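Local structure of predicted sugar phosphatases of the HAD superfamily (Cytophaga hutchinsonii, 2HX1) at residues A[56-59]-A[60-64]; A[100-103]-A[104-108]; A[123-126]-A[127-131]; A[144-147]-A[148-152]; A[152-155]-A[156-160]. The protein probably hydrolyses phosphate esters of sugars or related metabolites with the help of magnesium, as a predicted phosphatase of the haloacid dehalogenase (HAD) superfamily. All blocks are in the same frame, centred on the assembly; numbering follows the deposited sequence. Where two conformers were deposited one is given.

Contact 1: A[56-59]-A[60-64]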
loop_
_atom_site.group_PDB
_atom_site.type_symbol
_atom_site.label_atom_id
_atom_site.label_comp_id
_atom_site.label_asym_id
_atom_site.label_seq_id
_atom_site.Cartn_x
_atom_site.Cartn_y
_atom_site.Cartn_z
ATOM N N ALA A 56 -4.536 -11.725 -22.494
ATOM C CA ALA A 56 -5.709 -11.266 -23.259
ATOM C C ALA A 56 -5.318 -10.307 -24.424
ATOM O O ALA A 56 -6.117 -9.483 -24.866
ATOM C CB ALA A 56 -6.692 -10.602 -22.318
ATOM N N SER A 57 -4.085 -10.431 -24.920
ATOM C CA SER A 57 -3.587 -9.550 -25.984
ATOM C C SER A 57 -3.908 -10.074 -27.392
ATOM O O SER A 57 -3.590 -9.391 -28.344
ATOM C CB SER A 57 -2.064 -9.355 -25.890
ATOM O OG SER A 57 -1.400 -10.568 -26.165
ATOM N N ARG A 58 -4.452 -11.292 -27.485
ATOM C CA ARG A 58 -4.810 -11.966 -28.733
ATOM C C ARG A 58 -6.011 -12.871 -28.462
ATOM O O ARG A 58 -6.274 -13.213 -27.315
ATOM C CB ARG A 58 -3.651 -12.855 -29.210
ATOM C CG ARG A 58 -2.609 -12.149 -30.042
ATOM C CD ARG A 58 -1.232 -12.817 -29.982
ATOM N NE ARG A 58 -0.196 -11.837 -30.320
ATOM C CZ ARG A 58 0.465 -11.088 -29.437
ATOM N NH1 ARG A 58 0.248 -11.209 -28.133
ATOM N NH2 ARG A 58 1.373 -10.216 -29.860
ATOM N N SER A 59 -6.700 -13.290 -29.516
ATOM C CA SER A 59 -7.739 -14.316 -29.416
ATOM C C SER A 59 -7.114 -15.679 -29.150
ATOM O O SER A 59 -5.942 -15.868 -29.432
ATOM C CB SER A 59 -8.521 -14.422 -30.722
ATOM O OG SER A 59 -7.722 -14.926 -31.793
ATOM N N PRO A 60 -7.899 -16.636 -28.630
ATOM C CA PRO A 60 -7.410 -18.027 -28.477
ATOM C C PRO A 60 -6.869 -18.633 -29.776
ATOM O O PRO A 60 -5.857 -19.332 -29.755
ATOM C CB PRO A 60 -8.645 -18.786 -28.008
ATOM C CG PRO A 60 -9.452 -17.760 -27.293
ATOM C CD PRO A 60 -9.274 -16.489 -28.118
ATOM N N GLU A 61 -7.531 -18.326 -30.888
ATOM C CA GLU A 61 -7.110 -18.758 -32.236
ATOM C C GLU A 61 -5.713 -18.256 -32.591
ATOM O O GLU A 61 -4.907 -19.004 -33.119
ATOM C CB GLU A 61 -8.126 -18.266 -33.310
ATOM C CG GLU A 61 -9.629 -18.670 -33.035
ATOM C CD GLU A 61 -10.469 -17.589 -32.247
ATOM O OE1 GLU A 61 -11.108 -16.700 -32.891
ATOM O OE2 GLU A 61 -10.515 -17.645 -30.997
ATOM N N GLN A 62 -5.439 -16.989 -32.284
ATOM C CA GLN A 62 -4.115 -16.371 -32.496
ATOM C C GLN A 62 -3.093 -16.859 -31.501
ATOM O O GLN A 62 -1.947 -17.052 -31.857
ATOM C CB GLN A 62 -4.201 -14.836 -32.434
ATOM C CG GLN A 62 -4.857 -14.199 -33.672
ATOM C CD GLN A 62 -5.094 -12.662 -33.530
ATOM O OE1 GLN A 62 -5.709 -12.174 -32.539
ATOM N NE2 GLN A 62 -4.608 -11.901 -34.525
ATOM N N LEU A 63 -3.498 -17.077 -30.254
ATOM C CA LEU A 63 -2.623 -17.691 -29.261
ATOM C C LEU A 63 -2.198 -19.094 -29.706
ATOM O O LEU A 63 -1.024 -19.453 -29.569
ATOM C CB LEU A 63 -3.331 -17.745 -27.897
ATOM C CG LEU A 63 -3.655 -16.441 -27.167
ATOM C CD1 LEU A 63 -4.506 -16.760 -25.915
ATOM C CD2 LEU A 63 -2.359 -15.766 -26.793
ATOM N N ALA A 64 -3.139 -19.867 -30.254
ATOM C CA ALA A 64 -2.831 -21.207 -30.796
ATOM C C ALA A 64 -1.924 -21.128 -32.020
ATOM O O ALA A 64 -1.013 -21.940 -32.160
ATOM C CB ALA A 64 -4.112 -22.005 -31.130
HETATM O O HOH W 1 -8.816 -14.599 -34.267
#
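Ser59 and Gln62 grip each other across the first turn of helix 60-69. Ser59 OG accepts the backbone N-H of Gln62 at 3.1 Å; with chi1 at 67° the hydroxyl stands between its own N and carbonyl carbon, which carries it over the start of the helix. Gln62 answers through its side chain, whose OE1 returns to Ser59 N at 3.4 Å, a straight but long and weak bond. The two bonds run in opposite senses and form a capping box, with Ser59 as N-cap and Pro60 as the first helical residue, where the missing N-H of a proline costs the helix nothing. Helical backbone bonding begins with Leu63 N to Ser59 O, 2.8 Å. Water 1 sits 2.7 Å from Ser59 OG and gives a weak bond to OE1 of Glu61, whose bend at chi2 (93°) folds the carboxylate back toward Ser59.

The cap lies in the HAD core, on the connection from parallel strand 48-53 into its helix. One residue further back, Arg58 CB rests 3.8 Å from Gln62 CB and 4.0 Å from Leu63 CD2. In one of its two conformers the arginine chain runs roughly perpendicular to Gln62 and takes its guanidinium away from the helix. Behind these, Tyr111 packs on Ser59 and Pro60, Leu63 reaches Ile80 and Ser82 of strand 80-82, and Ser57 OG is hydrogen-bonded to Asp55 OD1.

Contact 2: A[100-103]-A[104-108]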
loop_
_atom_site.group_PDB
_atom_site.type_symbol
_atom_site.label_atom_id
_atom_site.label_comp_id
_atom_site.label_asym_id
_atom_site.label_seq_id
_atom_site.Cartn_x
_atom_site.Cartn_y
_atom_site.Cartn_z
ATOM N N VAL A 100 -15.588 1.632 -26.716
ATOM C CA VAL A 100 -14.674 1.028 -25.716
ATOM C C VAL A 100 -13.278 1.540 -26.052
ATOM O O VAL A 100 -12.795 1.338 -27.164
ATOM C CB VAL A 100 -14.768 -0.536 -25.718
ATOM C CG1 VAL A 100 -13.679 -1.180 -24.874
ATOM C CG2 VAL A 100 -16.142 -0.984 -25.200
ATOM N N ALA A 101 -12.679 2.303 -25.135
ATOM C CA ALA A 101 -11.329 2.841 -25.328
ATOM C C ALA A 101 -10.297 1.769 -24.936
ATOM O O ALA A 101 -10.537 0.950 -24.045
ATOM C CB ALA A 101 -11.155 4.136 -24.527
ATOM N N TYR A 102 -9.175 1.716 -25.632
ATOM C CA TYR A 102 -8.175 0.731 -25.285
ATOM C C TYR A 102 -6.763 1.271 -25.309
ATOM O O TYR A 102 -6.445 2.187 -26.044
ATOM C CB TYR A 102 -8.278 -0.508 -26.184
ATOM C CG TYR A 102 -7.866 -0.314 -27.642
ATOM C CD1 TYR A 102 -6.547 -0.473 -28.032
ATOM C CD2 TYR A 102 -8.820 -0.008 -28.625
ATOM C CE1 TYR A 102 -6.170 -0.323 -29.369
ATOM C CE2 TYR A 102 -8.464 0.140 -29.937
ATOM C CZ TYR A 102 -7.137 -0.018 -30.311
ATOM O OH TYR A 102 -6.786 0.137 -31.615
ATOM N N LEU A 103 -5.932 0.642 -24.489
ATOM C CA LEU A 103 -4.508 0.815 -24.508
ATOM C C LEU A 103 -3.890 -0.481 -25.030
ATOM O O LEU A 103 -3.994 -1.532 -24.409
ATOM C CB LEU A 103 -3.977 1.180 -23.108
ATOM C CG LEU A 103 -4.231 2.591 -22.583
ATOM C CD1 LEU A 103 -3.504 2.797 -21.259
ATOM C CD2 LEU A 103 -3.841 3.695 -23.603
ATOM N N GLY A 104 -3.273 -0.399 -26.205
ATOM C CA GLY A 104 -2.714 -1.580 -26.866
ATOM C C GLY A 104 -2.513 -1.343 -28.347
ATOM O O GLY A 104 -2.436 -0.194 -28.785
ATOM N N THR A 105 -2.436 -2.444 -29.105
ATOM C CA THR A 105 -2.324 -2.440 -30.559
ATOM C C THR A 105 -3.686 -2.738 -31.186
ATOM O O THR A 105 -4.561 -3.354 -30.573
ATOM C CB THR A 105 -1.330 -3.533 -31.068
ATOM O OG1 THR A 105 -1.662 -4.812 -30.490
ATOM C CG2 THR A 105 0.127 -3.183 -30.744
ATOM N N ALA A 106 -3.846 -2.318 -32.438
ATOM C CA ALA A 106 -5.063 -2.621 -33.184
ATOM C C ALA A 106 -5.319 -4.126 -33.202
ATOM O O ALA A 106 -6.460 -4.546 -33.014
ATOM C CB ALA A 106 -4.977 -2.050 -34.626
ATOM N N ASN A 107 -4.276 -4.934 -33.404
ATOM C CA ASN A 107 -4.419 -6.386 -33.413
ATOM C C ASN A 107 -4.906 -6.923 -32.043
ATOM O O ASN A 107 -5.735 -7.816 -31.979
ATOM C CB ASN A 107 -3.100 -7.043 -33.850
ATOM C CG ASN A 107 -2.703 -6.711 -35.311
ATOM O OD1 ASN A 107 -3.508 -6.192 -36.111
ATOM N ND2 ASN A 107 -1.445 -7.025 -35.656
ATOM N N SER A 108 -4.406 -6.355 -30.943
ATOM C CA SER A 108 -4.910 -6.741 -29.604
ATOM C C SER A 108 -6.392 -6.416 -29.429
ATOM O O SER A 108 -7.100 -7.129 -28.732
ATOM C CB SER A 108 -4.075 -6.113 -28.471
ATOM O OG SER A 108 -4.259 -4.704 -28.327
HETATM O O HOH W 2 -3.977 2.382 -27.459
#
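Tyr102 and Gly104 meet where strand 98-103 ends and the chain swings into the short helix 106-110. Gly104 carries the chain out of the strand at phi 160° and psi -159°, nearly extended but on the positive-phi side; a beta carbon there would run into the carbonyl oxygen of Leu103. Water 2 lies in the bend, accepting Gly104 N-H at 3.1 Å and standing 2.9 Å from Tyr102 O.

The ring of Tyr102 fills the inner side of the bend. Its CG is placed between the backbone N and the carbonyl carbon (chi1 70°), which sends the ring forward along the departing chain rather than back over the strand. Gly104 lies at the ring edge, its N 3.7 Å from Tyr102 CD1. CE1 comes next, 3.6 Å from Thr105 O, and the phenol oxygen OH ends 3.6 Å from Ala106 CA, so one flank of the tyrosine follows three successive residues. A serine in place of Tyr102 would probably leave a gap beside Gly104, Thr105 and Ala106 and free the turn to shift. Thr105 is the N-cap: its OG1 accepts Ser108 N at 3.2 Å, while Ser108 OG donates back to Thr105 O at 2.6 Å, in the carbonyl plane on a lone pair.

The unit is the opening half of a beta-alpha-beta crossover to strand 117-121. Tyr102 packs on Met119 and Pro121 of that strand and on Val137 of strand 133-138, whereas Leu103 turns to Leu150 and Thr153 of helix 146-159.

Contact 3: A[123-126]-A[127-131]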
loop_
_atom_site.group_PDB
_atom_site.type_symbol
_atom_site.label_atom_id
_atom_site.label_comp_id
_atom_site.label_asym_id
_atom_site.label_seq_id
_atom_site.Cartn_x
_atom_site.Cartn_y
_atom_site.Cartn_z
ATOM N N SER A 123 -5.825 7.268 -27.590
ATOM C CA SER A 123 -5.303 8.380 -28.376
ATOM C C SER A 123 -6.330 9.073 -29.261
ATOM O O SER A 123 -6.157 10.245 -29.604
ATOM C CB SER A 123 -4.217 7.873 -29.315
ATOM O OG SER A 123 -4.774 6.942 -30.212
ATOM N N ALA A 124 -7.375 8.348 -29.659
ATOM C CA ALA A 124 -8.435 8.901 -30.523
ATOM C C ALA A 124 -9.631 9.408 -29.746
ATOM O O ALA A 124 -10.708 9.637 -30.341
ATOM C CB ALA A 124 -8.888 7.859 -31.556
ATOM N N ILE A 125 -9.469 9.584 -28.429
ATOM C CA ILE A 125 -10.539 10.085 -27.598
ATOM C C ILE A 125 -10.261 11.538 -27.276
ATOM O O ILE A 125 -9.134 11.900 -26.924
ATOM C CB ILE A 125 -10.675 9.334 -26.261
ATOM C CG1 ILE A 125 -10.915 7.847 -26.513
ATOM C CG2 ILE A 125 -11.820 9.950 -25.415
ATOM C CD1 ILE A 125 -12.167 7.533 -27.267
ATOM N N ASP A 126 -11.299 12.360 -27.412
ATOM C CA ASP A 126 -11.227 13.778 -27.109
ATOM C C ASP A 126 -12.606 14.270 -26.702
ATOM O O ASP A 126 -13.561 13.487 -26.638
ATOM C CB ASP A 126 -10.766 14.555 -28.356
ATOM C CG ASP A 126 -11.688 14.342 -29.573
ATOM O OD1 ASP A 126 -12.924 14.154 -29.401
ATOM O OD2 ASP A 126 -11.173 14.344 -30.721
ATOM N N ASP A 127 -12.717 15.570 -26.458
ATOM C CA ASP A 127 -13.993 16.165 -26.077
ATOM C C ASP A 127 -15.107 15.881 -27.098
ATOM O O ASP A 127 -16.287 15.860 -26.775
ATOM C CB ASP A 127 -13.795 17.671 -25.864
ATOM C CG ASP A 127 -12.966 17.968 -24.626
ATOM O OD1 ASP A 127 -13.137 17.264 -23.596
ATOM O OD2 ASP A 127 -12.133 18.901 -24.677
ATOM N N SER A 128 -14.731 15.633 -28.331
ATOM C CA SER A 128 -15.732 15.387 -29.367
ATOM C C SER A 128 -16.416 14.033 -29.222
ATOM O O SER A 128 -17.536 13.888 -29.684
ATOM C CB SER A 128 -15.145 15.480 -30.790
ATOM O OG SER A 128 -14.779 14.187 -31.304
ATOM N N ASN A 129 -15.757 13.048 -28.593
ATOM C CA ASN A 129 -16.363 11.698 -28.422
ATOM C C ASN A 129 -16.305 11.093 -27.004
ATOM O O ASN A 129 -16.820 9.981 -26.778
ATOM C CB ASN A 129 -15.773 10.693 -29.449
ATOM C CG ASN A 129 -14.261 10.552 -29.339
ATOM O OD1 ASN A 129 -13.670 11.009 -28.365
ATOM N ND2 ASN A 129 -13.620 9.923 -30.348
ATOM N N ILE A 130 -15.714 11.801 -26.049
ATOM C CA ILE A 130 -15.538 11.243 -24.721
ATOM C C ILE A 130 -16.868 10.857 -24.095
ATOM O O ILE A 130 -16.953 9.914 -23.326
ATOM C CB ILE A 130 -14.740 12.201 -23.807
ATOM C CG1 ILE A 130 -14.273 11.468 -22.547
ATOM C CG2 ILE A 130 -15.586 13.436 -23.410
ATOM C CD1 ILE A 130 -13.309 12.264 -21.682
ATOM N N GLY A 131 -17.933 11.570 -24.441
ATOM C CA GLY A 131 -19.241 11.312 -23.825
ATOM C C GLY A 131 -19.847 9.988 -24.233
ATOM O O GLY A 131 -20.852 9.532 -23.657
#
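Asn129 sets its amide between Ala124 and Asp126 and uses both ends of it. ND2 points at Ala124 O, 2.9 Å away, through an almost perfectly straight bond (177°) that lies in the plane of both the amide and the carbonyl. The other end, OD1, accepts Asp126 N at 2.9 Å, the donor tilted 20° from the amide carbonyl plane. With a donor bond on one side and an acceptor bond on the other, this pair probably sets which way round the amide lies. Its CG occupies the position between backbone N and carbonyl carbon (chi1 58°), which folds the group back over the preceding residues.

Ile125 stands roughly perpendicular to Asn129, its CG2 3.6 Å from OD1; the same methyl touches Ile130 CB at 4.0 Å. Asp126 brings its carboxylate to Ser128. Ser128 OG donates to Asp126 OD1 at 2.7 Å on the syn lone pair, and the N-H groups of Ser128 and Asn129 add weak, bent bonds to this oxygen, a concentration of donors likely to favour the charged carboxylate. Asp126 O accepts two backbone bonds, from Ile130 N (2.8 Å) and from Asn129 N (3.0 Å).

On the inner side, Ile130 packs against Leu156 and Lys159 of helix 146-159. The weak bonds from two N-H groups to Asp126 OD1, with the paired bonds at Asp126 O, are consistent with an Asx motif led by Asp126, to whose N Asn129 OD1 returns; it shapes the surface connection that takes the chain from strand 117-121 past strand 98-103 to strand 133-138 of the five-stranded parallel sheet.

Contact 4: A[144-147]-A[148-152]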
loop_
_atom_site.group_PDB
_atom_site.type_symbol
_atom_site.label_atom_id
_atom_site.label_comp_id
_atom_site.label_asym_id
_atom_site.label_seq_id
_atom_site.Cartn_x
_atom_site.Cartn_y
_atom_site.Cartn_z
ATOM N N PHE A 144 1.139 2.366 -28.247
ATOM C CA PHE A 144 0.742 3.722 -27.939
ATOM C C PHE A 144 1.851 4.510 -27.258
ATOM O O PHE A 144 2.794 3.935 -26.701
ATOM C CB PHE A 144 -0.525 3.721 -27.070
ATOM C CG PHE A 144 -0.356 3.044 -25.744
ATOM C CD1 PHE A 144 -0.501 1.664 -25.633
ATOM C CD2 PHE A 144 -0.096 3.803 -24.602
ATOM C CE1 PHE A 144 -0.315 1.025 -24.401
ATOM C CE2 PHE A 144 0.073 3.210 -23.372
ATOM C CZ PHE A 144 -0.026 1.793 -23.258
ATOM N N ASN A 145 1.731 5.836 -27.326
ATOM C CA ASN A 145 2.682 6.750 -26.702
ATOM C C ASN A 145 2.294 6.895 -25.261
ATOM O O ASN A 145 1.225 7.421 -24.958
ATOM C CB ASN A 145 2.724 8.142 -27.362
ATOM C CG ASN A 145 3.743 9.092 -26.698
ATOM O OD1 ASN A 145 3.697 9.336 -25.479
ATOM N ND2 ASN A 145 4.655 9.651 -27.506
ATOM N N TRP A 146 3.175 6.446 -24.367
ATOM C CA TRP A 146 2.864 6.392 -22.946
ATOM C C TRP A 146 2.697 7.768 -22.313
ATOM O O TRP A 146 1.858 7.950 -21.461
ATOM C CB TRP A 146 3.949 5.638 -22.166
ATOM C CG TRP A 146 3.853 4.119 -22.184
ATOM C CD1 TRP A 146 3.214 3.336 -23.098
ATOM C CD2 TRP A 146 4.485 3.222 -21.267
ATOM N NE1 TRP A 146 3.386 2.004 -22.795
ATOM C CE2 TRP A 146 4.163 1.905 -21.674
ATOM C CE3 TRP A 146 5.274 3.400 -20.141
ATOM C CZ2 TRP A 146 4.613 0.778 -20.990
ATOM C CZ3 TRP A 146 5.724 2.273 -19.461
ATOM C CH2 TRP A 146 5.379 0.984 -19.879
ATOM N N PHE A 147 3.531 8.724 -22.687
ATOM C CA PHE A 147 3.439 10.068 -22.121
ATOM C C PHE A 147 2.094 10.674 -22.441
ATOM O O PHE A 147 1.399 11.212 -21.536
ATOM C CB PHE A 147 4.560 10.952 -22.641
ATOM C CG PHE A 147 4.414 12.418 -22.305
ATOM C CD1 PHE A 147 4.665 12.891 -21.033
ATOM C CD2 PHE A 147 4.092 13.353 -23.309
ATOM C CE1 PHE A 147 4.575 14.264 -20.742
ATOM C CE2 PHE A 147 4.000 14.720 -23.023
ATOM C CZ PHE A 147 4.261 15.179 -21.741
ATOM N N HIS A 148 1.713 10.562 -23.713
ATOM C CA HIS A 148 0.422 11.060 -24.177
ATOM C C HIS A 148 -0.762 10.328 -23.569
ATOM O O HIS A 148 -1.668 10.923 -22.979
ATOM C CB HIS A 148 0.341 10.998 -25.707
ATOM C CG HIS A 148 1.253 11.964 -26.395
ATOM N ND1 HIS A 148 1.668 11.797 -27.703
ATOM C CD2 HIS A 148 1.840 13.104 -25.953
ATOM C CE1 HIS A 148 2.474 12.791 -28.031
ATOM N NE2 HIS A 148 2.605 13.592 -26.984
ATOM N N ASP A 149 -0.731 9.010 -23.656
ATOM C CA ASP A 149 -1.937 8.205 -23.402
ATOM C C ASP A 149 -2.113 7.693 -21.997
ATOM O O ASP A 149 -3.235 7.397 -21.606
ATOM C CB ASP A 149 -2.009 7.096 -24.436
ATOM C CG ASP A 149 -2.172 7.655 -25.842
ATOM O OD1 ASP A 149 -2.469 8.875 -25.939
ATOM O OD2 ASP A 149 -2.031 6.898 -26.832
ATOM N N LEU A 150 -1.046 7.612 -21.207
ATOM C CA LEU A 150 -1.215 7.392 -19.765
ATOM C C LEU A 150 -1.833 8.605 -19.086
ATOM O O LEU A 150 -2.724 8.482 -18.231
ATOM C CB LEU A 150 0.109 7.054 -19.080
ATOM C CG LEU A 150 0.653 5.715 -19.597
ATOM C CD1 LEU A 150 1.897 5.343 -18.876
ATOM C CD2 LEU A 150 -0.408 4.588 -19.504
ATOM N N ASN A 151 -1.321 9.777 -19.444
ATOM C CA ASN A 151 -1.963 11.027 -19.071
ATOM C C ASN A 151 -3.405 11.091 -19.523
ATOM O O ASN A 151 -4.286 11.399 -18.702
ATOM C CB ASN A 151 -1.173 12.230 -19.565
ATOM C CG ASN A 151 -0.060 12.613 -18.620
ATOM O OD1 ASN A 151 -0.323 13.002 -17.475
ATOM N ND2 ASN A 151 1.190 12.540 -19.094
ATOM N N LYS A 152 -3.687 10.776 -20.787
ATOM C CA LYS A 152 -5.096 10.812 -21.250
ATOM C C LYS A 152 -5.968 9.797 -20.493
ATOM O O LYS A 152 -7.112 10.067 -20.237
ATOM C CB LYS A 152 -5.232 10.523 -22.760
ATOM C CG LYS A 152 -4.982 11.707 -23.688
ATOM C CD LYS A 152 -5.323 11.365 -25.181
ATOM C CE LYS A 152 -6.100 12.521 -25.868
ATOM N NZ LYS A 152 -6.098 12.513 -27.379
HETATM O O HOH W 3 -0.396 7.229 -28.740
#
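Asn145 and Trp146 open helix 146-159 with two regular backbone bonds, Asp149 N to Asn145 O at 2.8 Å and Leu150 N to Trp146 O at 2.9 Å. Asn145 also caps the helix with its side chain: OD1 takes His148 N at 2.9 Å in a nearly straight bond, the N-H arriving from above the amide carbonyl plane. That position follows from a CG lying anti to the backbone N (chi1 -180°), which brings the amide across the helix end and over one face of the His148 imidazole. The two planes are stacked only 19° apart, with Asn145 ND2 3.7 Å from His148 ND1.

Residues 144-152 form the entry to the helix of a beta-alpha-beta crossover between strands 133-138 and 164-167. On the side facing the sheet, the Asp149 carboxylate lies against the base of Phe144, OD2 3.5 Å from Phe144 CB. Water 3 joins that carboxylate oxygen to Asn145 N. Leu150 CD2 meets the edge of the Phe144 ring at CE2, 4.1 Å away, and all three residues pack on Leu103. Toward helix 184-195, Leu150 CD1 lies 3.9 Å from Trp146 CB, the two side chains running side by side.

Asn151 ND2 donates to Phe147 O at 2.8 Å, in the plane of the carbonyl, and the amide stands at 84° to the phenyl ring. Trp146, Phe147 and Asn151 meet the second subunit: Asn151 OD1 accepts from its Ile182 N, and Trp146 and Phe147 make edge-to-face pairs with its Phe147 and Trp146. Trp146 NE1 is bonded to Asp141 O of its own chain.

Contact 5: A[152-155]-A[156-160]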
loop_
_atom_site.group_PDB
_atom_site.type_symbol
_atom_site.label_atom_id
_atom_site.label_comp_id
_atom_site.label_asym_id
_atom_site.label_seq_id
_atom_site.Cartn_x
_atom_site.Cartn_y
_atom_site.Cartn_z
ATOM N N LYS A 152 -3.687 10.776 -20.787
ATOM C CA LYS A 152 -5.096 10.812 -21.250
ATOM C C LYS A 152 -5.968 9.797 -20.493
ATOM O O LYS A 152 -7.112 10.067 -20.237
ATOM C CB LYS A 152 -5.232 10.523 -22.760
ATOM C CG LYS A 152 -4.982 11.707 -23.688
ATOM C CD LYS A 152 -5.323 11.365 -25.181
ATOM C CE LYS A 152 -6.100 12.521 -25.868
ATOM N NZ LYS A 152 -6.098 12.513 -27.379
ATOM N N THR A 153 -5.424 8.628 -20.147
ATOM C CA THR A 153 -6.196 7.608 -19.413
ATOM C C THR A 153 -6.522 8.070 -17.993
ATOM O O THR A 153 -7.651 7.910 -17.506
ATOM C CB THR A 153 -5.434 6.280 -19.353
ATOM O OG1 THR A 153 -5.233 5.824 -20.684
ATOM C CG2 THR A 153 -6.208 5.205 -18.567
ATOM N N VAL A 154 -5.559 8.710 -17.342
ATOM C CA VAL A 154 -5.838 9.312 -16.042
ATOM C C VAL A 154 -7.020 10.274 -16.170
ATOM O O VAL A 154 -7.987 10.183 -15.404
ATOM C CB VAL A 154 -4.577 9.982 -15.411
ATOM C CG1 VAL A 154 -4.922 10.957 -14.256
ATOM C CG2 VAL A 154 -3.630 8.924 -14.911
ATOM N N ASN A 155 -6.974 11.171 -17.155
ATOM C CA ASN A 155 -8.040 12.137 -17.310
ATOM C C ASN A 155 -9.381 11.525 -17.758
ATOM O O ASN A 155 -10.442 11.975 -17.325
ATOM C CB ASN A 155 -7.601 13.228 -18.258
ATOM C CG ASN A 155 -6.570 14.139 -17.629
ATOM O OD1 ASN A 155 -6.829 14.742 -16.580
ATOM N ND2 ASN A 155 -5.387 14.215 -18.242
ATOM N N LEU A 156 -9.316 10.490 -18.601
ATOM C CA LEU A 156 -10.515 9.790 -19.051
ATOM C C LEU A 156 -11.275 9.217 -17.872
ATOM O O LEU A 156 -12.507 9.326 -17.800
ATOM C CB LEU A 156 -10.134 8.651 -19.984
ATOM C CG LEU A 156 -11.278 7.756 -20.460
ATOM C CD1 LEU A 156 -12.365 8.575 -21.203
ATOM C CD2 LEU A 156 -10.670 6.675 -21.338
ATOM N N LEU A 157 -10.535 8.606 -16.954
ATOM C CA LEU A 157 -11.127 7.950 -15.800
ATOM C C LEU A 157 -11.568 8.935 -14.703
ATOM O O LEU A 157 -12.421 8.616 -13.880
ATOM C CB LEU A 157 -10.123 6.941 -15.223
ATOM C CG LEU A 157 -9.847 5.729 -16.116
ATOM C CD1 LEU A 157 -8.805 4.829 -15.455
ATOM C CD2 LEU A 157 -11.160 4.978 -16.454
ATOM N N ARG A 158 -10.921 10.095 -14.648
ATOM C CA ARG A 158 -11.374 11.191 -13.802
ATOM C C ARG A 158 -12.682 11.769 -14.331
ATOM O O ARG A 158 -13.476 12.278 -13.550
ATOM C CB ARG A 158 -10.332 12.306 -13.755
ATOM C CG ARG A 158 -9.085 11.964 -12.885
ATOM C CD ARG A 158 -7.962 13.021 -12.948
ATOM N NE ARG A 158 -8.407 14.311 -12.392
ATOM C CZ ARG A 158 -8.855 15.338 -13.115
ATOM N NH1 ARG A 158 -8.899 15.283 -14.459
ATOM N NH2 ARG A 158 -9.273 16.439 -12.489
ATOM N N LYS A 159 -12.907 11.693 -15.647
ATOM C CA LYS A 159 -14.060 12.328 -16.275
ATOM C C LYS A 159 -15.199 11.389 -16.591
ATOM O O LYS A 159 -16.329 11.850 -16.775
ATOM C CB LYS A 159 -13.667 13.019 -17.577
ATOM C CG LYS A 159 -12.718 14.195 -17.424
ATOM C CD LYS A 159 -12.184 14.570 -18.777
ATOM C CE LYS A 159 -11.443 15.881 -18.759
ATOM N NZ LYS A 159 -10.782 16.123 -20.091
ATOM N N ARG A 160 -14.931 10.092 -16.718
ATOM C CA ARG A 160 -15.986 9.149 -17.113
ATOM C C ARG A 160 -16.178 8.066 -16.052
ATOM O O ARG A 160 -15.225 7.422 -15.609
ATOM C CB ARG A 160 -15.692 8.525 -18.481
ATOM C CG ARG A 160 -15.758 9.537 -19.635
ATOM C CD ARG A 160 -17.187 9.961 -19.958
ATOM N NE ARG A 160 -17.956 8.847 -20.510
ATOM C CZ ARG A 160 -19.275 8.716 -20.410
ATOM N NH1 ARG A 160 -19.990 9.640 -19.794
ATOM N NH2 ARG A 160 -19.894 7.667 -20.919
#
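Arg158 lies over Val154 and Asn155 in the last turns of helix 146-159, the helix of a beta-alpha-beta crossover that faces another subunit on its outer side. Its CB sits 3.6 Å from Val154 O, the oxygen that also accepts Arg158 N-H. CG, set beside the backbone N (chi1 -74°), comes closer to Val154 O, 3.3 Å. At CD the chain meets carbon, Val154 CG1 at 3.9 Å. A bend at chi3 (64°) then turns the guanidinium alongside Asn155, where NH1 stands 3.0 Å from Asn155 OD1 with the amide and guanidinium planes perpendicular.

Both polar ends are held from outside: NH1 donates to Thr178 O, and Asn155 OD1 accepts from Val180 N, both of the second subunit. A leucine in place of Arg158 would probably leave Thr178 O of that subunit without this donor and Asn155 without its charged neighbour. Lys159 lies over the carbonyl of Asn155, CG 3.2 Å from Asn155 O, and extends to a salt bridge with Asp179 of the second subunit.

The inner side of the helix is largely apolar. Leu157 and Thr153 lie side by side, CD1 of the former 4.1 Å from CG2 of the latter, and both rest on Leu136 of strand 133-138; Thr153 OG1 is hydrogen-bonded to Asp149 O.

Arg160 is where helical phi and psi are lost. The final turn already slackens at Lys159 N, whose bond to Asn155 O is weak and bent, while Arg160 N still reaches Leu156 O at 2.8 Å.

Overall arrangement
Each contact joins consecutive residues, so the five follow in series; each is local, a cap, a junction or a turn of helix, and none closes a long loop or encloses another. Contact 1 starts helix 60-69 of the HAD core; Ser57 O touches Ser108 CB of contact 2, which ends strand 98-103 of the second parallel sheet. Contact 3 shapes the connection after strand 117-121, and contacts 4 and 5 share Lys152 along helix 146-159. That helix and the residues leading into it gather contacts 2 and 3: Leu103 packs on Phe144, Leu150 and Thr153, Lys152 NZ makes weak bonds to Ser123 O and Ile125 O, and the outer side of contacts 4 and 5 meets the second subunit.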